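Local coordinates for mandelate racemase / muconate lactonizing enzyme family protein (Agrobacterium tumefaciens, PDB 4DXK), which belongs to the mandelate racemase subgroup of the enolase superfamily and probably acts as a metal-dependent lyase or racemase on a carboxylate substrate, at residues E158-L163 / T169-W174; Q186-P191 / A226-K231; S195-F200 / T234-F239; K202-V207 / M211-E216; A328-S333 / L340-V345. All blocks are in the same frame, centred on the assembly; numbering follows the deposited sequence.

Contact 1. Residues E158-L163 / T169-W174; sequences ELAHSL and TAMKIW. With PO4 (phosphate ion), chain B.
In the barrel domain of this enolase-superfamily protein, helix 156-165 packs on the outer side of strand 170-173, and Met-171 makes the contact by setting CB, SD and CE against one turn of the helix. Its CB meets Leu-163 CD1 at 3.8 Å, SD lies 3.7 Å from Ala-160 CB, and CE reaches Leu-159 CD2 at 3.8 Å. With CG between the backbone N and the carbonyl carbon (chi1 65°), the thioether leaves the strand toward the helix, and a bend at chi3 turns the CE methyl to Leu-159. The small methyl of Ala-160 leaves room for sulfur, while the branched leucines lie to either end. The next residue, Lys-172, reaches into the barrel interior, where its NZ donates to O1 of a phosphate, probably from the crystallisation liquor, at 2.7 Å and forms a salt bridge with the metal ligand Glu-242. Helix and strand run nearly antiparallel, their directions 152° apart, as expected of a helix returning to the next strand of a TIM-like (beta/alpha)-barrel.

Contact 2. Residues Q186-P191 / A226-K231; sequences QYISMP and AMQIAK
The irregular backbone of 186-189 passes beside helix 223-232, Ile-188 and Ile-229 having the nearest CA atoms at 8.4 Å, before Ser-189 N-caps the helix that begins at Met-190. Two waters fill part of this separation. Gln-228 stretches across as a fully extended chain (chi1 180°, CG anti to N), presenting both ends of its amide to the Ile-188 backbone. Water 1 accepts from Ile-188 N at 2.9 Å and donates to Gln-228 OE1 at 2.7 Å; water 2 donates to Ile-188 O at 2.8 Å and accepts from Gln-228 NE2 at 3.2 Å. Glutamine fits here because one amide offers an acceptor and a donor together. Beside this polar bridge, Ile-188 CG2 packs on Ile-229 CG1 at 4.1 Å and also approaches the amide, giving the isoleucines a buried apolar patch that continues onto Trp-221. Tyr-187 OH is hydrogen-bonded to Asp-212 OD2 of a neighbouring subunit. The contact joins two successive outer helices of the (beta/alpha)-barrel through the N-terminal approach to the first.

Contact 3. Residues S195-F200 / T234-F239; sequences SALEPF and TPYQTF
Phe-200 sets its CB over one face of the Tyr-236 ring, a CH-pi contact in which CB lies 3.9 Å from the ring centroid and 25° off the normal. The two aromatic rings meet obliquely, centroids 5.8 Å apart and planes inclined at 39°, so the methylene makes the close approach. Phe-200 CG is anti to the carbonyl carbon (chi1 -61°), which sends the phenyl ring past the tyrosine, where its CE1 touches Thr-238 CG2 at 3.9 Å. Leu-197, one turn earlier, brings CD2 to 4.0 Å from Tyr-236 CE2, its side chain crossing the tyrosine at about a right angle. Pro-235 CB lies over the opposite tyrosine face, leaving the flat ring between it and Phe-200 CB. The fully apolar phenylalanine belongs at the buried end, packing on Ile-213 and Val-215. Thr-238 OG1 is hydrogen-bonded to His-241. Helix 190-207 is thus packed against the short 3-10 turn and loop leading into strand 240-242, an alpha-to-beta connection on the outside of the (beta/alpha)-barrel.

Contact 4. Residues K202-V207 / M211-E216; sequences KIRKAV and MDIMVE. With NA (sodium ion), chain C.
Met-211 O receives a nearly straight hydrogen bond from Arg-204 NH1, 2.8 Å long with an N-H...O angle of 172°. The bond lies in the carbonyl plane and close to the guanidinium plane, so the flat group addresses the strand edge-on. It spans a helix-to-strand turn of the (beta/alpha)-barrel, where helix 190-207 ends and strand 212-216 begins. The several N-H groups of an arginine can serve several carbonyls at once: NH1 also donates to Gly-208 O, and NH2 to Tyr-236 O. A bend at chi2 (-67°) brings the guanidinium back from the helix over Ile-213, whose CD1 sits over the centre of one face, 3.5 Å from CZ. The same methyl meets Ile-203 CG2 at 3.7 Å, the two isoleucines reaching toward each other tip to tip. Nearer the turn, Val-207 CG2 packs against Met-211 CB at 3.7 Å, the compact valine fitting the last helical position. Water 3 adds a second link, accepting from Ile-213 N and, weakly, from Arg-204 NH2. At the far end of the strand lies the sodium site, shared with Glu-242, Glu-268, two waters and O1 of a bound phosphate. Glu-216 divides its carboxylate there: OE2 binds sodium at 2.2 Å, while OE1 accepts from His-218 N and from water 4, at 2.6 Å, itself a sodium ligand.

Contact 5. Residues A328-S333 / L340-V345; sequences ASTHLS and LVQESV
Gln-342 starts with CG trans to the backbone N (chi1 177°) and then bends at chi2 (57°), which carries its amide toward the helix, while Ser-333, with chi1 at -70°, turns OG to meet it. Ser-333 OG and Gln-342 OE1 are 2.8 Å apart, but the hydroxyl also lies 3.2 Å from Ser-329 O, and its single proton could serve either acceptor. The other end of the amide is fixed more clearly: Gln-342 NE2 donates to Glu-343 O at 3.0 Å, on a lone pair in the carbonyl plane. Small residues on this helix face let the amide come close: Ser-329 CB lies 3.4 Å from Gln-342 OE1, and Thr-330 OG1 is 3.6 Å from Gln-342 CG while bonding to Leu-326 O. The contact sets helix 323-335 against the short, weakly bonded strand 342-343, which runs parallel to its sheet neighbour 115-118, with strand 315-317 and Ile-368 of strand 367-369 packing nearby.

How the contacts relate
From the N terminus, contact 1 closes the short connection from helix 156-165 to strand 170-173. Contact 2 opens at the entry to helix 190-207, whose later turns supply contacts 3 and 4. Contact 2 closes on helix 223-232 and contact 3 on the loop leading into strand 240-242, so the two cross along the chain, while contact 4 closes a tight turn nested inside both longer loops. Contacts 1 and 4 meet through neighbouring parallel strands 170-173 and 212-216, and contact 3 joins contact 4 through Phe-239 and Arg-204. Contact 5 closes a separate turn much later, after helix 323-335, yet Glu-343 comes back to Lys-172 of contact 1 in a long, weak ion pair.

Contact 1. Residues E158-L163 / T169-W174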
# COMPACT_ATOMS: atom_id res chain seq x y z
N GLU A 158 -12.36 46.47 -4.42
CA GLU A 158 -12.06 47.63 -3.60
C GLU A 158 -11.39 47.21 -2.29
O GLU A 158 -10.47 47.88 -1.80
CB GLU A 158 -13.33 48.39 -3.27
CG GLU A 158 -14.02 49.03 -4.45
CD GLU A 158 -15.02 50.07 -4.00
OE1 GLU A 158 -14.66 51.27 -4.02
OE2 GLU A 158 -16.14 49.70 -3.60
N LEU A 159 -11.88 46.12 -1.72
CA LEU A 159 -11.33 45.60 -0.48
C LEU A 159 -9.86 45.24 -0.67
O LEU A 159 -9.01 45.61 0.14
CB LEU A 159 -12.11 44.37 -0.02
CG LEU A 159 -11.55 43.78 1.27
CD1 LEU A 159 -11.69 44.78 2.40
CD2 LEU A 159 -12.23 42.47 1.63
N ALA A 160 -9.58 44.52 -1.75
CA ALA A 160 -8.22 44.09 -2.04
C ALA A 160 -7.27 45.28 -2.17
O ALA A 160 -6.14 45.24 -1.68
CB ALA A 160 -8.20 43.26 -3.31
N HIS A 161 -7.73 46.32 -2.84
CA HIS A 161 -6.94 47.54 -3.03
C HIS A 161 -6.61 48.20 -1.70
O HIS A 161 -5.46 48.57 -1.45
CB HIS A 161 -7.69 48.54 -3.92
CG HIS A 161 -7.15 48.63 -5.32
ND1 HIS A 161 -7.96 48.53 -6.43
CD2 HIS A 161 -5.89 48.83 -5.78
CE1 HIS A 161 -7.22 48.66 -7.52
NE2 HIS A 161 -5.97 48.84 -7.15
N SER A 162 -7.62 48.35 -0.85
CA SER A 162 -7.45 48.98 0.46
C SER A 162 -6.44 48.21 1.31
O SER A 162 -5.52 48.80 1.89
CB SER A 162 -8.80 49.09 1.17
OG SER A 162 -8.69 49.80 2.39
N LEU A 163 -6.59 46.89 1.37
CA LEU A 163 -5.68 46.03 2.12
C LEU A 163 -4.23 46.19 1.67
O LEU A 163 -3.34 46.38 2.49
CB LEU A 163 -6.10 44.56 1.98
CG LEU A 163 -7.43 44.19 2.64
CD1 LEU A 163 -7.76 42.73 2.38
CD2 LEU A 163 -7.38 44.46 4.13
N THR A 169 -1.13 41.70 2.36
CA THR A 169 -0.97 41.08 1.06
C THR A 169 -1.61 39.70 0.97
O THR A 169 -1.26 38.89 0.10
CB THR A 169 0.52 40.99 0.66
OG1 THR A 169 1.23 40.23 1.65
CG2 THR A 169 1.14 42.39 0.55
N ALA A 170 -2.56 39.43 1.87
CA ALA A 170 -3.35 38.22 1.80
C ALA A 170 -4.75 38.50 2.32
O ALA A 170 -4.93 39.28 3.27
CB ALA A 170 -2.70 37.11 2.62
N MET A 171 -5.74 37.87 1.70
CA MET A 171 -7.13 38.03 2.11
C MET A 171 -7.85 36.70 1.91
O MET A 171 -7.54 35.94 0.99
CB MET A 171 -7.81 39.13 1.29
CG MET A 171 -7.92 38.81 -0.19
SD MET A 171 -8.44 40.22 -1.20
CE MET A 171 -10.16 40.35 -0.71
N LYS A 172 -8.82 36.44 2.78
CA LYS A 172 -9.57 35.20 2.73
C LYS A 172 -11.04 35.50 2.49
O LYS A 172 -11.61 36.37 3.14
CB LYS A 172 -9.39 34.40 4.03
CG LYS A 172 -10.04 33.02 3.99
CD LYS A 172 -9.47 32.07 5.06
CE LYS A 172 -10.07 32.33 6.42
NZ LYS A 172 -9.45 31.43 7.45
N ILE A 173 -11.64 34.78 1.54
CA ILE A 173 -13.04 34.98 1.18
C ILE A 173 -13.77 33.64 1.12
O ILE A 173 -13.14 32.58 1.00
CB ILE A 173 -13.18 35.72 -0.17
CG1 ILE A 173 -12.52 34.94 -1.31
CG2 ILE A 173 -12.57 37.12 -0.07
CD1 ILE A 173 -12.76 35.54 -2.69
N TRP A 174 -15.09 33.67 1.24
CA TRP A 174 -15.91 32.46 1.20
C TRP A 174 -17.14 32.63 0.32
O TRP A 174 -18.28 32.58 0.80
CB TRP A 174 -16.30 31.98 2.61
CG TRP A 174 -16.78 33.04 3.57
CD1 TRP A 174 -18.07 33.42 3.80
CD2 TRP A 174 -15.97 33.80 4.47
NE1 TRP A 174 -18.11 34.39 4.77
CE2 TRP A 174 -16.83 34.64 5.20
CE3 TRP A 174 -14.60 33.86 4.73
CZ2 TRP A 174 -16.37 35.53 6.17
CZ3 TRP A 174 -14.14 34.74 5.68
CH2 TRP A 174 -15.02 35.57 6.39
P PO4 B . -12.44 32.10 9.40
O1 PO4 B . -11.45 30.96 9.26
O2 PO4 B . -13.22 31.95 10.68
O3 PO4 B . -11.78 33.45 9.43
O4 PO4 B . -13.41 32.06 8.23

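Contact 2. Residues Q186-P191 / A226-K231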
# COMPACT_ATOMS: atom_id res chain seq x y z
N GLN A 186 -24.41 19.30 -1.70
CA GLN A 186 -24.41 18.10 -2.55
C GLN A 186 -24.10 18.42 -4.00
O GLN A 186 -23.68 17.55 -4.76
CB GLN A 186 -25.74 17.35 -2.46
CG GLN A 186 -25.98 16.64 -1.12
CD GLN A 186 -25.13 15.35 -0.89
OE1 GLN A 186 -24.56 14.76 -1.83
NE2 GLN A 186 -25.07 14.92 0.36
N TYR A 187 -24.33 19.68 -4.40
CA TYR A 187 -24.40 20.04 -5.81
C TYR A 187 -24.18 21.54 -6.00
O TYR A 187 -24.63 22.34 -5.18
CB TYR A 187 -25.78 19.66 -6.37
CG TYR A 187 -26.05 20.18 -7.77
CD1 TYR A 187 -25.47 19.59 -8.88
CD2 TYR A 187 -26.90 21.26 -7.96
CE1 TYR A 187 -25.70 20.08 -10.16
CE2 TYR A 187 -27.14 21.76 -9.23
CZ TYR A 187 -26.55 21.16 -10.33
OH TYR A 187 -26.80 21.65 -11.59
N ILE A 188 -23.50 21.91 -7.08
CA ILE A 188 -23.44 23.31 -7.50
C ILE A 188 -23.67 23.37 -9.00
O ILE A 188 -23.02 22.65 -9.77
CB ILE A 188 -22.12 24.01 -7.06
CG1 ILE A 188 -22.20 25.51 -7.32
CG2 ILE A 188 -20.90 23.40 -7.74
CD1 ILE A 188 -21.04 26.28 -6.71
N SER A 189 -24.62 24.19 -9.42
CA SER A 189 -24.88 24.35 -10.84
C SER A 189 -23.73 25.14 -11.43
O SER A 189 -23.08 25.92 -10.74
CB SER A 189 -26.19 25.11 -11.08
OG SER A 189 -26.04 26.49 -10.76
N MET A 190 -23.46 24.93 -12.72
CA MET A 190 -22.40 25.68 -13.37
C MET A 190 -22.64 27.19 -13.37
O MET A 190 -21.69 27.95 -13.17
CB MET A 190 -22.09 25.12 -14.77
CG MET A 190 -21.40 23.76 -14.69
SD MET A 190 -20.82 23.11 -16.27
CE MET A 190 -22.39 22.68 -17.03
N PRO A 191 -23.89 27.64 -13.57
CA PRO A 191 -24.09 29.09 -13.44
C PRO A 191 -23.80 29.61 -12.02
O PRO A 191 -23.22 30.69 -11.90
CB PRO A 191 -25.58 29.27 -13.78
CG PRO A 191 -25.88 28.15 -14.70
CD PRO A 191 -25.08 26.99 -14.16
N ALA A 226 -16.94 19.57 -4.11
CA ALA A 226 -15.70 20.18 -3.64
C ALA A 226 -14.60 20.07 -4.70
O ALA A 226 -13.89 21.04 -4.97
CB ALA A 226 -15.26 19.56 -2.32
N MET A 227 -14.45 18.89 -5.29
CA MET A 227 -13.43 18.70 -6.32
C MET A 227 -13.75 19.50 -7.59
O MET A 227 -12.85 20.04 -8.22
CB MET A 227 -13.21 17.21 -6.64
CG MET A 227 -12.54 16.43 -5.51
SD MET A 227 -12.03 14.76 -5.95
CE MET A 227 -13.62 13.97 -6.27
N GLN A 228 -15.03 19.58 -7.94
CA GLN A 228 -15.46 20.36 -9.09
C GLN A 228 -15.09 21.84 -8.91
O GLN A 228 -14.56 22.48 -9.82
CB GLN A 228 -16.97 20.20 -9.24
CG GLN A 228 -17.59 20.96 -10.39
CD GLN A 228 -19.10 20.84 -10.40
OE1 GLN A 228 -19.68 20.11 -9.59
NE2 GLN A 228 -19.74 21.54 -11.32
N ILE A 229 -15.38 22.37 -7.73
CA ILE A 229 -15.05 23.75 -7.40
C ILE A 229 -13.54 23.98 -7.40
O ILE A 229 -13.05 24.98 -7.93
CB ILE A 229 -15.67 24.17 -6.05
CG1 ILE A 229 -17.20 24.18 -6.13
CG2 ILE A 229 -15.12 25.51 -5.58
CD1 ILE A 229 -17.88 24.23 -4.78
N ALA A 230 -12.80 23.05 -6.80
CA ALA A 230 -11.35 23.15 -6.72
C ALA A 230 -10.75 23.30 -8.12
O ALA A 230 -9.93 24.18 -8.36
CB ALA A 230 -10.75 21.94 -6.02
N LYS A 231 -11.17 22.42 -9.04
CA LYS A 231 -10.66 22.49 -10.41
C LYS A 231 -11.00 23.82 -11.07
O LYS A 231 -10.16 24.42 -11.75
CB LYS A 231 -11.21 21.33 -11.25
CG LYS A 231 -10.73 19.97 -10.78
CD LYS A 231 -11.01 18.88 -11.80
CE LYS A 231 -12.50 18.70 -12.03
NZ LYS A 231 -12.78 17.77 -13.17
O HOH W 1 -22.19 19.84 -8.59
O HOH W 2 -22.83 21.21 -12.15

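Contact 3. Residues S195-F200 / T234-F239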
# COMPACT_ATOMS: atom_id res chain seq x y z
N SER A 195 -20.89 32.36 -11.00
CA SER A 195 -21.17 33.54 -10.19
C SER A 195 -20.23 33.64 -8.99
O SER A 195 -19.75 34.73 -8.66
CB SER A 195 -22.62 33.54 -9.71
OG SER A 195 -23.50 33.62 -10.81
N ALA A 196 -19.95 32.51 -8.35
CA ALA A 196 -19.07 32.49 -7.19
C ALA A 196 -17.60 32.75 -7.55
O ALA A 196 -16.81 33.12 -6.69
CB ALA A 196 -19.22 31.18 -6.44
N LEU A 197 -17.24 32.57 -8.82
CA LEU A 197 -15.88 32.84 -9.27
C LEU A 197 -15.64 34.33 -9.53
O LEU A 197 -14.50 34.77 -9.60
CB LEU A 197 -15.55 32.04 -10.53
CG LEU A 197 -15.49 30.52 -10.37
CD1 LEU A 197 -15.28 29.86 -11.72
CD2 LEU A 197 -14.37 30.13 -9.41
N GLU A 198 -16.71 35.10 -9.69
CA GLU A 198 -16.57 36.52 -10.01
C GLU A 198 -15.72 37.36 -9.04
O GLU A 198 -14.96 38.21 -9.50
CB GLU A 198 -17.94 37.14 -10.28
CG GLU A 198 -18.60 36.57 -11.53
CD GLU A 198 -19.81 37.36 -11.98
OE1 GLU A 198 -20.62 37.77 -11.12
OE2 GLU A 198 -19.96 37.57 -13.21
N PRO A 199 -15.81 37.12 -7.72
CA PRO A 199 -14.91 37.89 -6.85
C PRO A 199 -13.43 37.65 -7.15
O PRO A 199 -12.63 38.58 -7.01
CB PRO A 199 -15.25 37.36 -5.45
CG PRO A 199 -16.66 36.90 -5.56
CD PRO A 199 -16.81 36.36 -6.94
N PHE A 200 -13.07 36.43 -7.54
CA PHE A 200 -11.69 36.14 -7.88
C PHE A 200 -11.26 36.94 -9.12
O PHE A 200 -10.17 37.50 -9.16
CB PHE A 200 -11.50 34.64 -8.11
CG PHE A 200 -11.81 33.81 -6.89
CD1 PHE A 200 -10.83 33.54 -5.95
CD2 PHE A 200 -13.09 33.32 -6.68
CE1 PHE A 200 -11.12 32.79 -4.82
CE2 PHE A 200 -13.39 32.58 -5.55
CZ PHE A 200 -12.41 32.31 -4.63
N THR A 234 -8.66 26.89 -10.55
CA THR A 234 -7.31 26.86 -11.10
C THR A 234 -6.81 28.18 -11.73
O THR A 234 -5.69 28.60 -11.44
CB THR A 234 -7.13 25.69 -12.11
OG1 THR A 234 -7.44 24.46 -11.45
CG2 THR A 234 -5.70 25.63 -12.63
N PRO A 235 -7.64 28.86 -12.56
CA PRO A 235 -7.11 30.06 -13.23
C PRO A 235 -6.80 31.22 -12.29
O PRO A 235 -6.18 32.18 -12.72
CB PRO A 235 -8.24 30.47 -14.17
CG PRO A 235 -9.07 29.25 -14.35
CD PRO A 235 -8.98 28.51 -13.06
N TYR A 236 -7.22 31.15 -11.03
CA TYR A 236 -7.12 32.31 -10.15
C TYR A 236 -5.96 32.27 -9.17
O TYR A 236 -5.82 33.17 -8.34
CB TYR A 236 -8.45 32.55 -9.44
CG TYR A 236 -9.58 32.66 -10.43
CD1 TYR A 236 -9.77 33.82 -11.17
CD2 TYR A 236 -10.43 31.58 -10.67
CE1 TYR A 236 -10.79 33.91 -12.10
CE2 TYR A 236 -11.44 31.66 -11.60
CZ TYR A 236 -11.62 32.83 -12.31
OH TYR A 236 -12.63 32.92 -13.23
N GLN A 237 -5.12 31.24 -9.28
CA GLN A 237 -3.93 31.13 -8.45
C GLN A 237 -4.24 31.29 -6.97
O GLN A 237 -3.65 32.11 -6.28
CB GLN A 237 -2.87 32.16 -8.87
CG GLN A 237 -2.42 32.05 -10.32
CD GLN A 237 -3.29 32.83 -11.28
OE1 GLN A 237 -3.71 33.96 -10.99
NE2 GLN A 237 -3.56 32.24 -12.44
N THR A 238 -5.19 30.49 -6.48
CA THR A 238 -5.56 30.55 -5.07
C THR A 238 -4.43 30.05 -4.17
O THR A 238 -3.62 29.22 -4.58
CB THR A 238 -6.86 29.79 -4.82
OG1 THR A 238 -6.73 28.45 -5.33
CG2 THR A 238 -8.02 30.48 -5.53
N PHE A 239 -4.38 30.57 -2.95
CA PHE A 239 -3.27 30.30 -2.05
C PHE A 239 -3.50 29.04 -1.22
O PHE A 239 -2.59 28.22 -1.05
CB PHE A 239 -3.06 31.50 -1.14
CG PHE A 239 -1.82 31.42 -0.30
CD1 PHE A 239 -0.56 31.53 -0.88
CD2 PHE A 239 -1.91 31.23 1.08
CE1 PHE A 239 0.59 31.46 -0.10
CE2 PHE A 239 -0.76 31.18 1.86
CZ PHE A 239 0.49 31.28 1.27

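Contact 4. Residues K202-V207 / M211-E216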
# COMPACT_ATOMS: atom_id res chain seq x y z
N LYS A 202 -12.56 39.74 -10.15
CA LYS A 202 -12.52 41.16 -9.79
C LYS A 202 -11.25 41.50 -9.00
O LYS A 202 -10.62 42.53 -9.25
CB LYS A 202 -13.78 41.57 -9.02
CG LYS A 202 -15.08 41.38 -9.81
CD LYS A 202 -16.28 42.03 -9.13
CE LYS A 202 -17.55 41.21 -9.32
NZ LYS A 202 -17.86 40.96 -10.76
N ILE A 203 -10.85 40.64 -8.07
CA ILE A 203 -9.62 40.88 -7.32
C ILE A 203 -8.40 40.86 -8.23
O ILE A 203 -7.55 41.75 -8.16
CB ILE A 203 -9.43 39.84 -6.19
CG1 ILE A 203 -10.51 40.01 -5.13
CG2 ILE A 203 -8.04 39.97 -5.57
CD1 ILE A 203 -10.65 38.83 -4.18
N ARG A 204 -8.32 39.85 -9.10
CA ARG A 204 -7.18 39.73 -10.01
C ARG A 204 -7.12 40.89 -11.00
O ARG A 204 -6.03 41.38 -11.32
CB ARG A 204 -7.22 38.39 -10.75
CG ARG A 204 -6.88 37.19 -9.87
CD ARG A 204 -5.43 37.20 -9.41
NE ARG A 204 -5.17 36.08 -8.50
CZ ARG A 204 -4.58 36.18 -7.32
NH1 ARG A 204 -4.14 37.35 -6.88
NH2 ARG A 204 -4.41 35.10 -6.57
N LYS A 205 -8.27 41.35 -11.48
CA LYS A 205 -8.30 42.49 -12.39
C LYS A 205 -7.79 43.74 -11.69
O LYS A 205 -7.10 44.57 -12.29
CB LYS A 205 -9.71 42.73 -12.95
CG LYS A 205 -9.85 44.01 -13.77
CD LYS A 205 -11.14 44.04 -14.57
CE LYS A 205 -11.32 45.39 -15.26
NZ LYS A 205 -12.35 45.34 -16.34
N ALA A 206 -8.13 43.87 -10.41
CA ALA A 206 -7.76 45.04 -9.62
C ALA A 206 -6.29 45.08 -9.22
O ALA A 206 -5.61 46.09 -9.43
CB ALA A 206 -8.65 45.15 -8.38
N VAL A 207 -5.79 44.00 -8.62
CA VAL A 207 -4.45 44.00 -8.03
C VAL A 207 -3.50 42.94 -8.57
O VAL A 207 -2.37 42.81 -8.09
CB VAL A 207 -4.51 43.87 -6.50
CG1 VAL A 207 -5.31 45.02 -5.90
CG2 VAL A 207 -5.10 42.52 -6.10
N MET A 211 -1.71 40.04 -4.42
CA MET A 211 -2.53 39.58 -3.30
C MET A 211 -2.66 38.06 -3.27
O MET A 211 -3.10 37.47 -4.26
CB MET A 211 -3.93 40.19 -3.41
CG MET A 211 -4.89 39.77 -2.32
SD MET A 211 -4.45 40.44 -0.71
CE MET A 211 -4.81 42.18 -0.98
N ASP A 212 -2.31 37.43 -2.15
CA ASP A 212 -2.64 36.01 -1.97
C ASP A 212 -4.13 35.92 -1.65
O ASP A 212 -4.63 36.68 -0.83
CB ASP A 212 -1.84 35.40 -0.82
CG ASP A 212 -0.34 35.38 -1.07
OD1 ASP A 212 0.07 35.10 -2.22
OD2 ASP A 212 0.41 35.64 -0.11
N ILE A 213 -4.83 35.00 -2.31
CA ILE A 213 -6.25 34.82 -2.05
C ILE A 213 -6.48 33.45 -1.44
O ILE A 213 -6.30 32.42 -2.10
CB ILE A 213 -7.12 34.94 -3.33
CG1 ILE A 213 -6.83 36.24 -4.08
CG2 ILE A 213 -8.60 34.86 -2.96
CD1 ILE A 213 -7.53 36.34 -5.43
N MET A 214 -6.87 33.45 -0.17
CA MET A 214 -7.25 32.24 0.53
C MET A 214 -8.74 31.99 0.33
O MET A 214 -9.52 32.94 0.31
CB MET A 214 -6.97 32.40 2.02
CG MET A 214 -5.50 32.52 2.34
SD MET A 214 -5.23 33.70 3.66
CE MET A 214 -3.44 33.63 3.78
N VAL A 215 -9.12 30.73 0.17
CA VAL A 215 -10.53 30.40 0.01
C VAL A 215 -10.98 29.57 1.19
O VAL A 215 -10.38 28.53 1.51
CB VAL A 215 -10.78 29.62 -1.27
CG1 VAL A 215 -12.28 29.49 -1.50
CG2 VAL A 215 -10.12 30.32 -2.45
N GLU A 216 -12.02 30.04 1.84
CA GLU A 216 -12.65 29.37 2.95
C GLU A 216 -13.92 28.68 2.44
O GLU A 216 -14.71 29.31 1.74
CB GLU A 216 -13.05 30.43 3.97
CG GLU A 216 -14.01 29.94 4.99
CD GLU A 216 -13.31 29.06 5.97
OE1 GLU A 216 -13.32 27.83 5.79
OE2 GLU A 216 -12.71 29.63 6.91
NA NA C . -11.93 28.99 8.82
O HOH W 3 -3.12 33.58 -4.14
O HOH W 4 -12.97 27.00 8.23
O HOH W 5 -13.97 29.61 9.84

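Contact 5. Residues A328-S333 / L340-V345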
# COMPACT_ATOMS: atom_id res chain seq x y z
N ALA A 328 -3.03 35.12 22.25
CA ALA A 328 -2.31 33.89 22.52
C ALA A 328 -1.84 33.22 21.22
O ALA A 328 -0.76 32.62 21.16
CB ALA A 328 -3.15 32.96 23.36
N SER A 329 -2.65 33.33 20.17
CA SER A 329 -2.25 32.78 18.87
C SER A 329 -1.04 33.52 18.32
O SER A 329 -0.17 32.93 17.68
CB SER A 329 -3.40 32.86 17.87
OG SER A 329 -4.49 32.06 18.30
N THR A 330 -1.01 34.84 18.53
CA THR A 330 0.13 35.62 18.09
C THR A 330 1.40 35.21 18.83
O THR A 330 2.46 35.09 18.22
CB THR A 330 -0.15 37.13 18.19
OG1 THR A 330 -1.33 37.45 17.43
CG2 THR A 330 1.01 37.94 17.64
N HIS A 331 1.30 34.94 20.14
CA HIS A 331 2.46 34.40 20.87
C HIS A 331 2.96 33.11 20.22
O HIS A 331 4.16 32.92 20.00
CB HIS A 331 2.13 34.12 22.35
CG HIS A 331 2.08 35.35 23.20
ND1 HIS A 331 3.19 35.89 23.81
CD2 HIS A 331 1.03 36.13 23.56
CE1 HIS A 331 2.84 36.96 24.50
NE2 HIS A 331 1.53 37.13 24.37
N LEU A 332 2.04 32.19 19.93
CA LEU A 332 2.41 30.95 19.26
C LEU A 332 3.06 31.20 17.90
O LEU A 332 4.08 30.58 17.56
CB LEU A 332 1.19 30.06 19.11
CG LEU A 332 1.40 28.75 18.33
CD1 LEU A 332 2.42 27.84 19.01
CD2 LEU A 332 0.07 28.03 18.14
N SER A 333 2.50 32.13 17.15
CA SER A 333 3.02 32.46 15.83
C SER A 333 4.38 33.15 15.85
O SER A 333 5.11 33.08 14.88
CB SER A 333 2.01 33.33 15.07
OG SER A 333 0.88 32.56 14.72
N LEU A 340 3.23 30.53 9.51
CA LEU A 340 3.22 31.16 8.19
C LEU A 340 2.61 32.55 8.20
O LEU A 340 3.16 33.50 7.65
CB LEU A 340 2.44 30.26 7.23
CG LEU A 340 2.26 30.73 5.80
CD1 LEU A 340 3.60 30.79 5.07
CD2 LEU A 340 1.31 29.81 5.06
N VAL A 341 1.42 32.64 8.79
CA VAL A 341 0.69 33.90 8.91
C VAL A 341 -0.15 33.83 10.17
O VAL A 341 -0.46 32.73 10.65
CB VAL A 341 -0.28 34.12 7.73
CG1 VAL A 341 0.45 34.63 6.50
CG2 VAL A 341 -1.07 32.84 7.42
N GLN A 342 -0.50 34.99 10.70
CA GLN A 342 -1.44 35.08 11.82
C GLN A 342 -2.65 35.90 11.41
O GLN A 342 -2.57 37.13 11.31
CB GLN A 342 -0.80 35.70 13.06
CG GLN A 342 -1.80 35.87 14.21
CD GLN A 342 -2.45 34.55 14.58
OE1 GLN A 342 -1.76 33.60 14.95
NE2 GLN A 342 -3.78 34.47 14.45
N GLU A 343 -3.77 35.22 11.16
CA GLU A 343 -5.05 35.85 10.85
C GLU A 343 -5.44 36.90 11.88
O GLU A 343 -5.21 36.70 13.08
CB GLU A 343 -6.13 34.78 10.83
CG GLU A 343 -7.47 35.29 10.36
CD GLU A 343 -8.55 34.25 10.39
OE1 GLU A 343 -8.54 33.38 11.29
OE2 GLU A 343 -9.43 34.28 9.50
N SER A 344 -6.03 38.00 11.44
CA SER A 344 -6.56 38.96 12.39
C SER A 344 -7.76 39.69 11.82
O SER A 344 -8.04 39.60 10.62
CB SER A 344 -5.48 39.95 12.83
OG SER A 344 -5.08 40.80 11.77
N VAL A 345 -8.45 40.41 12.69
CA VAL A 345 -9.63 41.20 12.35
C VAL A 345 -9.20 42.52 11.74
O VAL A 345 -8.30 43.19 12.25
CB VAL A 345 -10.46 41.50 13.62
CG1 VAL A 345 -11.57 42.49 13.33
CG2 VAL A 345 -11.01 40.21 14.23